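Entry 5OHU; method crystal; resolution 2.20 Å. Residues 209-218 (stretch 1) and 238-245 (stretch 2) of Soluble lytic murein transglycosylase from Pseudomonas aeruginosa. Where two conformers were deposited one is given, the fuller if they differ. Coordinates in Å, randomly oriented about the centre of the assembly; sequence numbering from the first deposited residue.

Stretch 1, residues 209-218: NQGALMVSVA
Stretch 2 (238-245) ADVVGLGL

The most unusual feature of this contact is the place of Gly244, where a residue without a side chain lets Val217 of the neighbouring helix approach the backbone itself: Val217 CG1 lies 3.5 Å from Gly244 CA. An ideal CB on Gly244 would fall 2.6 Å from Val217 CG1, a clash, so the missing side chain makes room.

Both stretches are segments of longer helices, 209-218 and 238-245, with phi between -57° and -69° and psi between -31° and -57°. The i to i+4 hydrogen bonds run from Leu213 N to Asn209 O (3.0 Å) through Ala218 N to Met214 O (2.8 Å) in the first, and from Gly242 N to Ala238 O (2.9 Å) through Leu245 N to Val241 O (2.8 Å) in the second. The helices run in nearly the same direction, their axes 11° apart and 9.0 Å at closest approach. The register is set by Met214 CA and Val240 CA, 4.9 Å apart, and one turn later by Val217 CA and Gly244 CA, 5.7 Å apart.

No hydrogen bond crosses the interface; packing of apolar groups joins the two stretches and buries 383 Å², both sides summed. Val240, chi1 t (171°), is the knob, seated among Gln210, Leu213, Met214 and Val217. Val240 CG2 lies 3.6 Å from Gln210 O and 3.9 Å from Met214 CB, while Val240 CG1 is 3.8 Å from Val217 CG2 and 4.0 Å from Leu213 O. A short, branched side chain suits this hole, since both methyls find contacts close to the backbone. Gln210 borders the hole through its backbone O, and the end of its side chain (chi1 m) leads away.

Met214 leaves its backbone sideways, but with chi1 t, chi2 t and chi3 m (-78°) its flexible chain brings CE back to the other helix, 3.8 Å from both Asp239 O and Val240 N. Asp239 itself, chi1 -94°, keeps its charge out of the apolar packing: both carboxylate oxygens are hydrogen-bonded elsewhere in the structure.

Val217, chi1 t (165°), points toward the other stretch: Val217 CG2 touches Val240 CG1, and Val217 CG1 lies near both Val240 and Gly244. Leu243 likewise points toward its partner, with chi1 t and chi2 at 137°, between wells; its CD2 reaches Ala218 CB at 3.5 Å, and its CD1 stands 4.5 Å from Met214 SD. The small Ala218 thus pairs with the longer leucine. Val215, Val241 and Leu245 point away, burying their side chains outside this contact.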

# COMPACT_ATOMS: atom_id res chain seq x y z
N ASN A 209 1.93 5.77 -38.01
CA ASN A 209 3.28 6.31 -37.86
C ASN A 209 3.49 6.89 -36.47
O ASN A 209 4.43 6.51 -35.76
CB ASN A 209 3.55 7.40 -38.91
CG ASN A 209 3.83 6.83 -40.29
OD1 ASN A 209 4.09 5.63 -40.44
ND2 ASN A 209 3.76 7.69 -41.30
N GLN A 210 2.63 7.84 -36.09
CA GLN A 210 2.73 8.43 -34.76
C GLN A 210 2.58 7.38 -33.67
O GLN A 210 3.18 7.51 -32.60
CB GLN A 210 1.69 9.53 -34.59
CG GLN A 210 1.89 10.73 -35.48
CD GLN A 210 1.08 10.65 -36.75
OE1 GLN A 210 0.90 9.57 -37.32
NE2 GLN A 210 0.58 11.80 -37.20
N GLY A 211 1.79 6.33 -33.93
CA GLY A 211 1.61 5.28 -32.93
C GLY A 211 2.89 4.50 -32.68
O GLY A 211 3.25 4.22 -31.54
N ALA A 212 3.60 4.17 -33.75
CA ALA A 212 4.91 3.56 -33.59
C ALA A 212 5.87 4.51 -32.89
O ALA A 212 6.71 4.09 -32.09
CB ALA A 212 5.46 3.15 -34.96
N LEU A 213 5.74 5.80 -33.17
CA LEU A 213 6.57 6.80 -32.53
C LEU A 213 6.27 6.87 -31.05
O LEU A 213 7.18 7.04 -30.22
CB LEU A 213 6.34 8.16 -33.19
CG LEU A 213 7.49 9.14 -33.28
CD1 LEU A 213 8.76 8.39 -33.74
CD2 LEU A 213 7.12 10.25 -34.28
N MET A 214 4.99 6.76 -30.69
CA MET A 214 4.63 6.74 -29.28
C MET A 214 5.34 5.59 -28.57
O MET A 214 5.92 5.78 -27.50
CB MET A 214 3.12 6.64 -29.11
CG MET A 214 2.69 6.55 -27.66
SD MET A 214 0.96 7.00 -27.44
CE MET A 214 1.07 8.79 -27.53
N VAL A 215 5.31 4.39 -29.16
CA VAL A 215 5.93 3.24 -28.51
C VAL A 215 7.44 3.46 -28.35
O VAL A 215 8.01 3.24 -27.28
CB VAL A 215 5.61 1.94 -29.27
CG1 VAL A 215 6.36 0.75 -28.64
CG2 VAL A 215 4.09 1.69 -29.30
N SER A 216 8.10 3.90 -29.43
CA SER A 216 9.54 4.14 -29.38
C SER A 216 9.91 5.18 -28.33
O SER A 216 10.89 5.01 -27.59
CB SER A 216 10.03 4.59 -30.75
OG SER A 216 11.44 4.79 -30.72
N VAL A 217 9.14 6.26 -28.25
CA VAL A 217 9.42 7.31 -27.27
C VAL A 217 9.15 6.81 -25.86
O VAL A 217 9.86 7.15 -24.92
CB VAL A 217 8.61 8.57 -27.61
CG1 VAL A 217 8.58 9.55 -26.44
CG2 VAL A 217 9.16 9.23 -28.87
N ALA A 218 8.09 6.00 -25.68
CA ALA A 218 7.83 5.46 -24.35
C ALA A 218 8.99 4.59 -23.89
O ALA A 218 9.36 4.60 -22.72
CB ALA A 218 6.52 4.68 -24.32
N ALA A 238 1.86 15.98 -30.25
CA ALA A 238 1.84 16.52 -28.89
C ALA A 238 1.60 15.42 -27.86
O ALA A 238 2.17 15.48 -26.77
CB ALA A 238 0.76 17.60 -28.75
N ASP A 239 0.76 14.44 -28.18
CA ASP A 239 0.57 13.30 -27.29
C ASP A 239 1.85 12.48 -27.17
O ASP A 239 2.24 12.07 -26.07
CB ASP A 239 -0.57 12.42 -27.80
CG ASP A 239 -1.90 12.76 -27.16
OD1 ASP A 239 -1.91 13.15 -25.98
OD2 ASP A 239 -2.93 12.66 -27.86
N VAL A 240 2.52 12.22 -28.29
CA VAL A 240 3.79 11.49 -28.23
C VAL A 240 4.76 12.22 -27.31
O VAL A 240 5.33 11.63 -26.39
CB VAL A 240 4.37 11.30 -29.64
CG1 VAL A 240 5.79 10.76 -29.54
CG2 VAL A 240 3.47 10.34 -30.41
N VAL A 241 4.93 13.52 -27.54
CA VAL A 241 5.93 14.28 -26.80
C VAL A 241 5.55 14.37 -25.32
O VAL A 241 6.40 14.20 -24.44
CB VAL A 241 6.11 15.66 -27.45
CG1 VAL A 241 6.84 16.61 -26.52
CG2 VAL A 241 6.85 15.50 -28.77
N GLY A 242 4.27 14.57 -25.03
CA GLY A 242 3.86 14.70 -23.64
C GLY A 242 4.10 13.44 -22.85
O GLY A 242 4.55 13.48 -21.70
N LEU A 243 3.79 12.28 -23.47
CA LEU A 243 4.08 11.01 -22.82
C LEU A 243 5.57 10.88 -22.55
O LEU A 243 5.99 10.50 -21.44
CB LEU A 243 3.58 9.85 -23.68
CG LEU A 243 3.70 8.48 -23.01
CD1 LEU A 243 2.44 7.68 -23.26
CD2 LEU A 243 4.90 7.73 -23.53
N GLY A 244 6.40 11.22 -23.54
CA GLY A 244 7.83 11.11 -23.36
C GLY A 244 8.37 12.03 -22.28
O GLY A 244 9.23 11.64 -21.49
N LEU A 245 7.85 13.26 -22.20
CA LEU A 245 8.34 14.16 -21.16
C LEU A 245 7.93 13.68 -19.78
O LEU A 245 8.71 13.80 -18.82
CB LEU A 245 7.86 15.59 -21.38
CG LEU A 245 8.38 16.21 -22.67
CD1 LEU A 245 7.52 17.38 -23.09
CD2 LEU A 245 9.80 16.62 -22.44